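Local coordinates for dihydrodipicolinate synthase family protein (Sinorhizobium meliloti, PDB 4DNH), which is of unknown function but folds as a TIM barrel and may be related to the dihydrodipicolinate synthases, at residues H69-D73 against L74-V78; P128-I132 against D133-A137; R244-P247 against K248-M252; D280-A283 against P284-A288; E291-S295 against G296-E300. All coordinates share one frame; numbering follows the deposited sequence.

Contact 1: residues H69-D73 against L74-V78; sequences HRLWD and LGLGV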
loop_
_atom_site.group_PDB
_atom_site.type_symbol
_atom_site.label_atom_id
_atom_site.label_comp_id
_atom_site.label_asym_id
_atom_site.label_seq_id
_atom_site.Cartn_x
_atom_site.Cartn_y
_atom_site.Cartn_z
ATOM N N HIS A 69 6.581 12.752 -4.906
ATOM C CA HIS A 69 7.910 13.170 -5.381
ATOM C C HIS A 69 9.021 12.584 -4.558
ATOM O O HIS A 69 10.071 12.183 -5.104
ATOM C CB HIS A 69 8.044 14.696 -5.464
ATOM C CG HIS A 69 7.242 15.316 -6.582
ATOM N ND1 HIS A 69 7.649 15.295 -7.869
ATOM C CD2 HIS A 69 6.016 15.982 -6.569
ATOM C CE1 HIS A 69 6.737 15.922 -8.641
ATOM N NE2 HIS A 69 5.736 16.341 -7.843
ATOM N N ARG A 70 8.805 12.512 -3.248
ATOM C CA ARG A 70 9.734 11.833 -2.343
ATOM C C ARG A 70 9.944 10.384 -2.779
ATOM O O ARG A 70 11.086 9.887 -2.779
ATOM C CB ARG A 70 9.211 11.874 -0.900
ATOM C CG ARG A 70 10.189 11.413 0.170
ATOM C CD ARG A 70 9.496 11.436 1.527
ATOM N NE ARG A 70 10.033 10.504 2.529
ATOM C CZ ARG A 70 11.126 10.727 3.262
ATOM N NH1 ARG A 70 11.836 11.853 3.088
ATOM N NH2 ARG A 70 11.520 9.820 4.157
ATOM N N LEU A 71 8.854 9.714 -3.163
ATOM C CA LEU A 71 8.950 8.308 -3.581
ATOM C C LEU A 71 9.675 8.198 -4.907
ATOM O O LEU A 71 10.584 7.393 -5.052
ATOM C CB LEU A 71 7.587 7.593 -3.641
ATOM C CG LEU A 71 6.811 7.343 -2.347
ATOM C CD1 LEU A 71 5.447 6.732 -2.667
ATOM C CD2 LEU A 71 7.565 6.459 -1.367
ATOM N N TRP A 72 9.279 9.013 -5.876
ATOM C CA TRP A 72 9.992 9.031 -7.156
ATOM C C TRP A 72 11.455 9.320 -7.004
ATOM O O TRP A 72 12.256 8.676 -7.675
ATOM C CB TRP A 72 9.330 9.954 -8.148
ATOM C CG TRP A 72 7.969 9.459 -8.565
ATOM C CD1 TRP A 72 7.586 8.142 -8.811
ATOM C CD2 TRP A 72 6.760 10.260 -8.812
ATOM N NE1 TRP A 72 6.266 8.078 -9.181
ATOM C CE2 TRP A 72 5.709 9.308 -9.201
ATOM C CE3 TRP A 72 6.450 11.624 -8.753
ATOM C CZ2 TRP A 72 4.418 9.722 -9.514
ATOM C CZ3 TRP A 72 5.143 12.028 -9.065
ATOM C CH2 TRP A 72 4.153 11.095 -9.435
ATOM N N ASP A 73 11.809 10.235 -6.092
ATOM C CA ASP A 73 13.221 10.615 -5.810
ATOM C C ASP A 73 14.054 9.435 -5.364
ATOM O O ASP A 73 15.232 9.344 -5.700
ATOM C CB ASP A 73 13.318 11.672 -4.698
ATOM C CG ASP A 73 12.925 13.071 -5.160
ATOM O OD1 ASP A 73 12.769 13.297 -6.377
ATOM O OD2 ASP A 73 12.763 13.953 -4.286
ATOM N N LEU A 74 13.433 8.546 -4.588
ATOM C CA LEU A 74 14.100 7.366 -4.060
ATOM C C LEU A 74 14.079 6.194 -5.046
ATOM O O LEU A 74 14.599 5.109 -4.747
ATOM C CB LEU A 74 13.481 6.952 -2.723
ATOM C CG LEU A 74 13.664 7.921 -1.546
ATOM C CD1 LEU A 74 12.695 7.569 -0.433
ATOM C CD2 LEU A 74 15.082 7.953 -0.995
ATOM N N GLY A 75 13.477 6.413 -6.211
ATOM C CA GLY A 75 13.429 5.396 -7.252
ATOM C C GLY A 75 12.245 4.460 -7.176
ATOM O O GLY A 75 12.082 3.617 -8.058
ATOM N N LEU A 76 11.421 4.603 -6.135
ATOM C CA LEU A 76 10.255 3.731 -5.936
ATOM C C LEU A 76 9.137 4.168 -6.848
ATOM O O LEU A 76 8.994 5.356 -7.129
ATOM C CB LEU A 76 9.782 3.782 -4.478
ATOM C CG LEU A 76 10.843 3.392 -3.443
ATOM C CD1 LEU A 76 10.390 3.718 -2.034
ATOM C CD2 LEU A 76 11.164 1.919 -3.551
ATOM N N GLY A 77 8.356 3.220 -7.343
ATOM C CA GLY A 77 7.157 3.581 -8.101
ATOM C C GLY A 77 6.026 3.974 -7.160
ATOM O O GLY A 77 6.083 3.707 -5.952
ATOM N N VAL A 78 4.989 4.588 -7.709
ATOM C CA VAL A 78 3.849 4.990 -6.919
ATOM C C VAL A 78 2.597 4.217 -7.371
ATOM O O VAL A 78 2.260 4.192 -8.572
ATOM C CB VAL A 78 3.632 6.529 -7.011
ATOM C CG1 VAL A 78 2.227 6.923 -6.564
ATOM C CG2 VAL A 78 4.680 7.277 -6.190
#
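Leu71 O and Trp72 O receive the N-H groups of Leu76 and Gly75 as helix 61-73 ends in a Schellman motif, with Gly75 at positive phi (89°). The Gly75 N to Trp72 O bond is 3.0 Å long, its donor well above the carbonyl plane; the Leu76 N to Leu71 O bond, 3.1 Å, is weak. A CB on Gly75 would jam against the preceding carbonyl oxygen, which accounts for glycine at the turn. Past it the chain doubles back, and Val78 comes against one face of the Trp72 indole: its CG2 lies over that face, offset toward the rim, 3.5 Å from Trp72 NE1. The same methyl meets Leu71 CD1 at 3.6 Å, so one branch of the valine fills the angle between two helix side chains. It can do so because CG2 is anti to the carbonyl carbon while CG1 takes the place anti to the backbone N (chi1 162°). The other Leu71 branch, CD2, touches Leu76 CD1 at 4.0 Å. Trp72 NE1 gives its hydrogen to Leu114 O, which fixes the turn of the indole. A leucine in place of Trp72 would probably leave Leu114 O without this donor and open a gap over Val78 CG2. In the fold this is the helix-to-strand return of the beta-alpha-beta unit 37-40, 61-73, 77-80. The indole also packs on helix 93-108 and strand 115-119, Asp73 pairs with Arg110, and Leu71 rests on Ala283 of helix 283-294.

Contact 2: residues P128-I132 against D133-A137; sequences PDVSI and DDILA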
loop_
_atom_site.group_PDB
_atom_site.type_symbol
_atom_site.label_atom_id
_atom_site.label_comp_id
_atom_site.label_asym_id
_atom_site.label_seq_id
_atom_site.Cartn_x
_atom_site.Cartn_y
_atom_site.Cartn_z
ATOM N N PRO A 128 -28.728 -5.976 -3.300
ATOM C CA PRO A 128 -29.452 -7.241 -3.463
ATOM C C PRO A 128 -29.986 -7.428 -4.873
ATOM O O PRO A 128 -30.577 -8.466 -5.167
ATOM C CB PRO A 128 -30.625 -7.114 -2.473
ATOM C CG PRO A 128 -30.316 -5.918 -1.623
ATOM C CD PRO A 128 -29.506 -5.015 -2.501
ATOM N N ASP A 129 -29.786 -6.424 -5.726
ATOM C CA ASP A 129 -30.211 -6.481 -7.129
ATOM C C ASP A 129 -29.281 -5.686 -8.058
ATOM O O ASP A 129 -29.682 -5.240 -9.139
ATOM C CB ASP A 129 -31.681 -6.046 -7.287
ATOM C CG ASP A 129 -32.030 -4.825 -6.445
ATOM O OD1 ASP A 129 -31.119 -4.016 -6.148
ATOM O OD2 ASP A 129 -33.221 -4.681 -6.082
ATOM N N VAL A 130 -28.039 -5.519 -7.611
ATOM C CA VAL A 130 -26.951 -5.031 -8.440
ATOM C C VAL A 130 -26.555 -6.166 -9.383
ATOM O O VAL A 130 -26.267 -7.274 -8.935
ATOM C CB VAL A 130 -25.753 -4.590 -7.566
ATOM C CG1 VAL A 130 -24.435 -4.714 -8.315
ATOM C CG2 VAL A 130 -25.951 -3.165 -7.065
ATOM N N SER A 131 -26.549 -5.891 -10.687
ATOM C CA SER A 131 -26.313 -6.931 -11.703
ATOM C C SER A 131 -24.862 -6.964 -12.177
ATOM O O SER A 131 -24.103 -6.021 -11.938
ATOM C CB SER A 131 -27.270 -6.757 -12.897
ATOM O OG SER A 131 -26.997 -5.565 -13.626
ATOM N N ILE A 132 -24.488 -8.051 -12.849
ATOM C CA ILE A 132 -23.163 -8.188 -13.471
ATOM C C ILE A 132 -22.877 -7.067 -14.481
ATOM O O ILE A 132 -21.757 -6.551 -14.536
ATOM C CB ILE A 132 -22.988 -9.588 -14.109
ATOM C CG1 ILE A 132 -22.949 -10.663 -13.018
ATOM C CG2 ILE A 132 -21.731 -9.662 -14.970
ATOM C CD1 ILE A 132 -23.647 -11.951 -13.417
ATOM N N ASP A 133 -23.894 -6.688 -15.258
ATOM C CA ASP A 133 -23.806 -5.567 -16.206
ATOM C C ASP A 133 -23.480 -4.247 -15.495
ATOM O O ASP A 133 -22.596 -3.502 -15.927
ATOM C CB ASP A 133 -25.110 -5.427 -17.005
ATOM C CG ASP A 133 -25.212 -6.424 -18.154
ATOM O OD1 ASP A 133 -24.173 -6.746 -18.776
ATOM O OD2 ASP A 133 -26.343 -6.878 -18.452
ATOM N N ASP A 134 -24.193 -3.983 -14.398
ATOM C CA ASP A 134 -23.934 -2.830 -13.547
ATOM C C ASP A 134 -22.469 -2.788 -13.131
ATOM O O ASP A 134 -21.873 -1.703 -13.056
ATOM C CB ASP A 134 -24.807 -2.870 -12.290
ATOM C CG ASP A 134 -26.285 -2.758 -12.589
ATOM O OD1 ASP A 134 -26.653 -2.332 -13.708
ATOM O OD2 ASP A 134 -27.086 -3.099 -11.688
ATOM N N ILE A 135 -21.901 -3.972 -12.871
ATOM C CA ILE A 135 -20.528 -4.107 -12.369
ATOM C C ILE A 135 -19.533 -3.822 -13.486
ATOM O O ILE A 135 -18.558 -3.095 -13.280
ATOM C CB ILE A 135 -20.274 -5.498 -11.722
ATOM C CG1 ILE A 135 -21.007 -5.610 -10.371
ATOM C CG2 ILE A 135 -18.787 -5.757 -11.535
ATOM C CD1 ILE A 135 -21.396 -7.023 -9.975
ATOM N N LEU A 136 -19.798 -4.368 -14.674
ATOM C CA LEU A 136 -18.941 -4.092 -15.827
ATOM C C LEU A 136 -18.920 -2.612 -16.158
ATOM O O LEU A 136 -17.860 -2.051 -16.457
ATOM C CB LEU A 136 -19.369 -4.900 -17.044
ATOM C CG LEU A 136 -19.071 -6.392 -16.929
ATOM C CD1 LEU A 136 -19.811 -7.177 -18.012
ATOM C CD2 LEU A 136 -17.569 -6.656 -16.946
ATOM N N ALA A 137 -20.091 -1.985 -16.087
ATOM C CA ALA A 137 -20.220 -0.551 -16.324
ATOM C C ALA A 137 -19.377 0.234 -15.308
ATOM O O ALA A 137 -18.681 1.186 -15.664
ATOM C CB ALA A 137 -21.687 -0.131 -16.279
#
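Ile132 O takes two backbone N-H groups, that of Leu136 at 2.9 Å and, in a weak second bond, that of Ile135. Just ahead of it, Asp134 OD2 takes the backbone N-H of Ser131 at 3.0 Å, in a nearly straight bond (176°) that meets the oxygen from above the carboxylate plane. The return half of the exchange is weaker: Asp134 N reaches Ser131 OG at 3.3 Å. Together these two bonds form a capping box, with Ser131 as the N-cap of helix 132-148. Ser131 OG stands between its own backbone N and carbonyl carbon (chi1 67°), a placing that turns the oxygen back over the first helical turn. The negative carboxylate close to the helix start is likely to be favoured by the helix dipole. An alanine instead of Asp134 would probably leave Ser131 N without its carboxylate mate and free the N-cap residue to shift. Helical bonding begins at once, Ile135 N reaching Ser131 O at 3.1 Å. Beside the polar box, the side chains of Val130 and Ile135 cross at about a right angle, CG1 to CG1 4.1 Å, while Ile135 CD1 lies against Ser131 O at 3.5 Å. The loop after strand 115-119 thus enters the helix with an apolar flank of its own. That flank is continued by helix 159-164, where Val130 and Ile135 touch Ala160, and by helix 168-181, on which Ile132 and Leu136 pack.

Contact 3: residues R244-P247 against K248-M252; sequences RQLP and KGVRM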
loop_
_atom_site.group_PDB
_atom_site.type_symbol
_atom_site.label_atom_id
_atom_site.label_comp_id
_atom_site.label_asym_id
_atom_site.label_seq_id
_atom_site.Cartn_x
_atom_site.Cartn_y
_atom_site.Cartn_z
ATOM N N ARG A 244 5.018 -19.586 -8.477
ATOM C CA ARG A 244 5.644 -20.695 -9.215
ATOM C C ARG A 244 4.749 -21.218 -10.345
ATOM O O ARG A 244 5.240 -21.821 -11.306
ATOM C CB ARG A 244 6.044 -21.826 -8.259
ATOM C CG ARG A 244 7.171 -21.444 -7.302
ATOM C CD ARG A 244 7.310 -22.414 -6.123
ATOM N NE ARG A 244 8.421 -22.025 -5.248
ATOM C CZ ARG A 244 8.971 -22.793 -4.311
ATOM N NH1 ARG A 244 8.541 -24.030 -4.098
ATOM N NH2 ARG A 244 9.975 -22.319 -3.589
ATOM N N GLN A 245 3.447 -20.960 -10.227
ATOM C CA GLN A 245 2.454 -21.383 -11.215
ATOM C C GLN A 245 2.080 -20.264 -12.185
ATOM O O GLN A 245 1.262 -20.469 -13.080
ATOM C CB GLN A 245 1.185 -21.884 -10.523
ATOM C CG GLN A 245 1.407 -22.982 -9.503
ATOM C CD GLN A 245 0.123 -23.705 -9.153
ATOM O OE1 GLN A 245 -0.347 -23.645 -8.015
ATOM N NE2 GLN A 245 -0.462 -24.382 -10.136
ATOM N N LEU A 246 2.671 -19.087 -11.990
ATOM C CA LEU A 246 2.438 -17.906 -12.834
ATOM C C LEU A 246 2.958 -18.056 -14.281
ATOM O O LEU A 246 4.070 -18.545 -14.486
ATOM C CB LEU A 246 3.076 -16.678 -12.165
ATOM C CG LEU A 246 2.243 -15.556 -11.514
ATOM C CD1 LEU A 246 0.935 -16.009 -10.883
ATOM C CD2 LEU A 246 3.089 -14.799 -10.501
ATOM N N PRO A 247 2.163 -17.620 -15.286
ATOM C CA PRO A 247 2.570 -17.662 -16.711
ATOM C C PRO A 247 3.781 -16.789 -17.030
ATOM O O PRO A 247 4.053 -15.830 -16.316
ATOM C CB PRO A 247 1.349 -17.097 -17.454
ATOM C CG PRO A 247 0.214 -17.158 -16.482
ATOM C CD PRO A 247 0.823 -17.022 -15.117
ATOM N N LYS A 248 4.485 -17.117 -18.110
ATOM C CA LYS A 248 5.605 -16.304 -18.624
ATOM C C LYS A 248 5.261 -14.797 -18.740
ATOM O O LYS A 248 4.272 -14.419 -19.373
ATOM C CB LYS A 248 6.106 -16.910 -19.953
ATOM C CG LYS A 248 6.565 -15.944 -21.045
ATOM C CD LYS A 248 8.016 -15.507 -20.892
ATOM C CE LYS A 248 8.398 -14.506 -21.973
ATOM N NZ LYS A 248 9.743 -13.922 -21.719
ATOM N N GLY A 249 6.063 -13.951 -18.091
ATOM C CA GLY A 249 5.897 -12.489 -18.178
ATOM C C GLY A 249 4.769 -11.868 -17.361
ATOM O O GLY A 249 4.379 -10.713 -17.582
ATOM N N VAL A 250 4.235 -12.635 -16.419
ATOM C CA VAL A 250 3.249 -12.128 -15.474
ATOM C C VAL A 250 3.969 -12.028 -14.127
ATOM O O VAL A 250 4.297 -13.049 -13.525
ATOM C CB VAL A 250 1.994 -13.043 -15.413
ATOM C CG1 VAL A 250 1.060 -12.617 -14.294
ATOM C CG2 VAL A 250 1.246 -13.034 -16.741
ATOM N N ARG A 251 4.249 -10.803 -13.672
ATOM C CA ARG A 251 4.996 -10.608 -12.418
ATOM C C ARG A 251 4.182 -10.879 -11.134
ATOM O O ARG A 251 2.957 -10.733 -11.116
ATOM C CB ARG A 251 5.556 -9.199 -12.348
ATOM C CG ARG A 251 6.560 -8.821 -13.416
ATOM C CD ARG A 251 6.928 -7.356 -13.215
ATOM N NE ARG A 251 8.002 -6.887 -14.096
ATOM C CZ ARG A 251 9.294 -7.201 -13.972
ATOM N NH1 ARG A 251 9.727 -8.021 -13.006
ATOM N NH2 ARG A 251 10.158 -6.692 -14.842
HETATM N N MSE A 252 4.877 -11.274 -10.067
HETATM C CA MSE A 252 4.270 -11.404 -8.732
HETATM C C MSE A 252 4.667 -10.197 -7.928
HETATM O O MSE A 252 5.845 -10.016 -7.584
HETATM C CB MSE A 252 4.737 -12.688 -8.044
HETATM C CG MSE A 252 4.330 -12.834 -6.572
HETATM SE SE MSE A 252 2.372 -12.839 -6.273
HETATM C CE MSE A 252 1.971 -14.713 -6.731
#
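Leu246 packs on Val250 beside a type II beta turn, Pro247 to Val250, that leads from helix 236-243 into barrel strand 251-254. Followed outward, Leu246 first brings CB to 4.1 Å from Val250 O. Its CG comes closer to that oxygen and lies 4.2 Å from Val250 CG1. The tip does most of the touching: CD2 sits 3.6 Å from Met252 CB, the two side chains crossing at about a right angle. Met252, a selenomethionine, starts with CG anti to the backbone N (chi1 172°) and then bends twice, which returns its CE to 3.9 Å from the same Leu246 CD2. The folded side chain thus touches this methyl with both its root and its end. Leu216 and Leu219 of helix 208-221 and Ile229 of strand 226-232 pack on Leu246 from outside the two segments. Gly249, at positive phi, occupies the third turn position, where type II turns favour glycine. Lys248 is exposed, whereas Val250 is buried against Val226. The turn is closed by a single bond, Val250 N to Pro247 O, at 3.2 Å and 152°, and beside it Pro247 CB meets Val250 CG2 at 4.1 Å.

Contact 4: residues D280-A283 against P284-A288; sequences DAIA and PVASA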
loop_
_atom_site.group_PDB
_atom_site.type_symbol
_atom_site.label_atom_id
_atom_site.label_comp_id
_atom_site.label_asym_id
_atom_site.label_seq_id
_atom_site.Cartn_x
_atom_site.Cartn_y
_atom_site.Cartn_z
ATOM N N ASP A 280 5.965 2.740 1.594
ATOM C CA ASP A 280 5.643 4.116 1.857
ATOM C C ASP A 280 6.342 4.541 3.173
ATOM O O ASP A 280 7.197 5.443 3.165
ATOM C CB ASP A 280 4.111 4.259 1.916
ATOM C CG ASP A 280 3.649 5.572 2.540
ATOM O OD1 ASP A 280 4.336 6.119 3.439
ATOM O OD2 ASP A 280 2.567 6.046 2.136
ATOM N N ALA A 281 6.007 3.865 4.277
ATOM C CA ALA A 281 6.535 4.204 5.607
ATOM C C ALA A 281 8.057 4.063 5.789
ATOM O O ALA A 281 8.658 4.789 6.600
ATOM C CB ALA A 281 5.801 3.413 6.678
ATOM N N ILE A 282 8.684 3.145 5.055
ATOM C CA ILE A 282 10.141 2.969 5.152
ATOM C C ILE A 282 10.867 3.261 3.827
ATOM O O ILE A 282 11.973 2.742 3.569
ATOM C CB ILE A 282 10.516 1.553 5.665
ATOM C CG1 ILE A 282 10.139 0.490 4.628
ATOM C CG2 ILE A 282 9.873 1.273 7.023
ATOM C CD1 ILE A 282 10.509 -0.925 5.021
ATOM N N ALA A 283 10.241 4.104 3.003
ATOM C CA ALA A 283 10.758 4.467 1.681
ATOM C C ALA A 283 12.285 4.539 1.575
ATOM O O ALA A 283 12.860 3.838 0.727
ATOM C CB ALA A 283 10.105 5.752 1.164
ATOM N N PRO A 284 12.949 5.356 2.424
ATOM C CA PRO A 284 14.417 5.516 2.312
ATOM C C PRO A 284 15.190 4.228 2.462
ATOM O O PRO A 284 16.149 4.001 1.727
ATOM C CB PRO A 284 14.764 6.441 3.475
ATOM C CG PRO A 284 13.494 7.162 3.777
ATOM C CD PRO A 284 12.400 6.182 3.510
ATOM N N VAL A 285 14.762 3.388 3.402
ATOM C CA VAL A 285 15.420 2.119 3.698
ATOM C C VAL A 285 15.185 1.131 2.564
ATOM O O VAL A 285 16.118 0.449 2.121
ATOM C CB VAL A 285 14.896 1.510 5.024
ATOM C CG1 VAL A 285 15.520 0.148 5.280
ATOM C CG2 VAL A 285 15.164 2.449 6.194
ATOM N N ALA A 286 13.937 1.051 2.102
ATOM C CA ALA A 286 13.591 0.134 1.018
ATOM C C ALA A 286 14.429 0.427 -0.220
ATOM O O ALA A 286 14.973 -0.490 -0.852
ATOM C CB ALA A 286 12.110 0.224 0.694
ATOM N N SER A 287 14.525 1.716 -0.550
ATOM C CA SER A 287 15.341 2.190 -1.637
ATOM C C SER A 287 16.784 1.710 -1.453
ATOM O O SER A 287 17.335 1.050 -2.335
ATOM C CB SER A 287 15.274 3.714 -1.713
ATOM O OG SER A 287 16.186 4.233 -2.672
ATOM N N ALA A 288 17.381 2.022 -0.303
ATOM C CA ALA A 288 18.768 1.633 -0.017
ATOM C C ALA A 288 18.983 0.127 -0.137
ATOM O O ALA A 288 20.031 -0.320 -0.599
ATOM C CB ALA A 288 19.192 2.119 1.362
#
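Ile282 and Ala286 meet where helix 278-281 gives way to helix 283-294. Ile282 O is the acceptor at the joint: Ala286 N reaches it at 3.0 Å in a nearly straight bond (171°), and Val285 N adds a weak one. The next carbonyl follows suit, Ser287 N bonding Ala283 O at 3.0 Å, close to the direction of the C=O bond. Ile282 has left helical backbone angles, and its CG1 lies between the backbone N and the carbonyl carbon (chi1 67°). From there CG1 reaches Ala286 CB, a loose 4.4 Å, while Ile282 CB stands equally far from Val285 CB. Val285 CB in turn rests 3.5 Å from Ile282 O. The proline ring of Pro284 needs no hydrogen-bond partner for its nitrogen in the first turn of the helix, and its CD lies beside Ala283 CB at 3.3 Å. In Ser287, OG is anti to the backbone N (chi1 173°); its CB lies 3.4 Å from Ala283 O, and the hydroxyl is bonded to Arg28 NH2. Ala283 also packs on Leu76. Ile282 and Val285 turn instead to Thr308 of helix 308-315, and Ile282 also to Leu311. A short helix after the eighth barrel strand, 273-276, ahead of the longer outer helix is a feature of many TIM barrels; here the longer helix has Pro284 in its first turn.

Contact 5: residues E291-S295 against G296-E300; sequences EALGS and GRNGE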
loop_
_atom_site.group_PDB
_atom_site.type_symbol
_atom_site.label_atom_id
_atom_site.label_comp_id
_atom_site.label_asym_id
_atom_site.label_seq_id
_atom_site.Cartn_x
_atom_site.Cartn_y
_atom_site.Cartn_z
ATOM N N GLU A 291 18.717 -1.205 -3.760
ATOM C CA GLU A 291 19.972 -0.932 -4.443
ATOM C C GLU A 291 20.994 -2.032 -4.160
ATOM O O GLU A 291 21.616 -2.558 -5.086
ATOM C CB GLU A 291 20.539 0.431 -4.059
ATOM C CG GLU A 291 21.800 0.779 -4.842
ATOM C CD GLU A 291 22.535 2.003 -4.314
ATOM O OE1 GLU A 291 22.051 2.654 -3.363
ATOM O OE2 GLU A 291 23.615 2.314 -4.858
ATOM N N ALA A 292 21.162 -2.375 -2.884
ATOM C CA ALA A 292 22.072 -3.453 -2.481
ATOM C C ALA A 292 21.716 -4.790 -3.156
ATOM O O ALA A 292 22.598 -5.475 -3.676
ATOM C CB ALA A 292 22.103 -3.594 -0.967
ATOM N N LEU A 293 20.426 -5.139 -3.169
ATOM C CA LEU A 293 19.936 -6.338 -3.860
ATOM C C LEU A 293 20.270 -6.323 -5.353
ATOM O O LEU A 293 20.678 -7.352 -5.912
ATOM C CB LEU A 293 18.431 -6.463 -3.691
ATOM C CG LEU A 293 17.734 -7.816 -3.584
ATOM C CD1 LEU A 293 16.261 -7.623 -3.907
ATOM C CD2 LEU A 293 18.323 -8.900 -4.464
ATOM N N GLY A 294 20.085 -5.163 -5.989
ATOM C CA GLY A 294 20.430 -4.956 -7.395
ATOM C C GLY A 294 21.930 -4.986 -7.659
ATOM O O GLY A 294 22.363 -5.222 -8.787
ATOM N N SER A 295 22.723 -4.738 -6.618
ATOM C CA SER A 295 24.183 -4.851 -6.698
ATOM C C SER A 295 24.668 -6.247 -6.266
ATOM O O SER A 295 25.838 -6.424 -5.924
ATOM C CB SER A 295 24.854 -3.770 -5.836
ATOM O OG SER A 295 24.834 -2.504 -6.475
ATOM N N GLY A 296 23.763 -7.228 -6.280
ATOM C CA GLY A 296 24.081 -8.600 -5.868
ATOM C C GLY A 296 24.605 -8.708 -4.445
ATOM O O GLY A 296 25.144 -9.749 -4.057
ATOM N N ARG A 297 24.450 -7.626 -3.679
ATOM C CA ARG A 297 24.857 -7.574 -2.272
ATOM C C ARG A 297 23.747 -8.007 -1.288
ATOM O O ARG A 297 23.339 -7.237 -0.407
ATOM C CB ARG A 297 25.380 -6.179 -1.914
ATOM C CG ARG A 297 26.866 -5.991 -2.142
ATOM C CD ARG A 297 27.490 -5.170 -1.020
ATOM N NE ARG A 297 26.777 -3.910 -0.827
ATOM C CZ ARG A 297 27.038 -2.781 -1.483
ATOM N NH1 ARG A 297 28.021 -2.734 -2.378
ATOM N NH2 ARG A 297 26.315 -1.688 -1.239
ATOM N N ASN A 298 23.296 -9.254 -1.430
ATOM C CA ASN A 298 22.221 -9.816 -0.598
ATOM C C ASN A 298 22.382 -9.683 0.927
ATOM O O ASN A 298 21.391 -9.570 1.652
ATOM C CB ASN A 298 21.952 -11.269 -0.989
ATOM C CG ASN A 298 21.400 -11.397 -2.400
ATOM O OD1 ASN A 298 21.766 -10.630 -3.304
ATOM N ND2 ASN A 298 20.508 -12.367 -2.597
ATOM N N GLY A 299 23.623 -9.683 1.401
ATOM C CA GLY A 299 23.918 -9.478 2.817
ATOM C C GLY A 299 23.466 -8.121 3.321
ATOM O O GLY A 299 22.807 -8.029 4.359
ATOM N N GLU A 300 23.803 -7.060 2.590
ATOM C CA GLU A 300 23.409 -5.711 3.009
ATOM C C GLU A 300 21.894 -5.459 2.871
ATOM O O GLU A 300 21.298 -4.773 3.706
ATOM C CB GLU A 300 24.229 -4.634 2.303
ATOM C CG GLU A 300 24.477 -3.411 3.179
ATOM C CD GLU A 300 24.936 -2.180 2.401
ATOM O OE1 GLU A 300 25.648 -2.330 1.383
ATOM O OE2 GLU A 300 24.589 -1.051 2.825
#
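Ala292 O accepts the backbone N-H of Arg297 at 2.8 Å, the main link of a Schellman motif that ends helix 283-294. Its companion, Gly296 N to Leu293 O at 3.1 Å, approaches from above the carbonyl plane. Gly296 is the C-prime residue, with positive phi (58°); a CB there would stand close to Ser295 O. The tight part centres on buried Ala292. Its methyl touches Glu300 CB at 4.0 Å, and Arg297 CB lies 3.4 Å from Ala292 O, so the end of one helix fits against the first turn of the next. Nearby, Leu293 CD2 approaches Asn298 OD1 at 4.0 Å, the two side chains crossing at a slant. The outer side is looser and largely open to solvent, with Ser295, Gly296 and Arg297 exposed. There Arg297 bends at chi2 and chi3 (-53°), which brings its guanidinium to Glu300; NE and NH2 both reach Glu300 OE1, NH2 at 2.8 Å, in a salt bridge whose hydrogen bonds are weak. Ser295 to Arg297 form the short link between helices 283-294 and 298-305, while Leu293 packs on Ser34 and Arg35, and Glu291 pairs with Arg28.

In the fold
All five contacts lie at helix or strand ends; contacts 1 and 4 are nearest the chain's centre, at about 14 and 13 Å from their own centres, and contact 2 farthest, at about 28 Å. Contacts 1 and 4 are the closest pair, with centres 9 Å apart: Leu74 O lies 2.8 Å from Ser287 OG in a probable hydrogen bond, and Leu74 CD1 packs on Ala283 CB at 3.5 Å. Contact 5 closes helix 283-294, which contact 4 opens, their centres about 15 Å apart. Contact 3 reaches the same barrel sheet as contact 1, about 25 Å away between centres. Contact 2 lies across the chain's centre from contacts 4 and 5, about 40 and 48 Å off between centres.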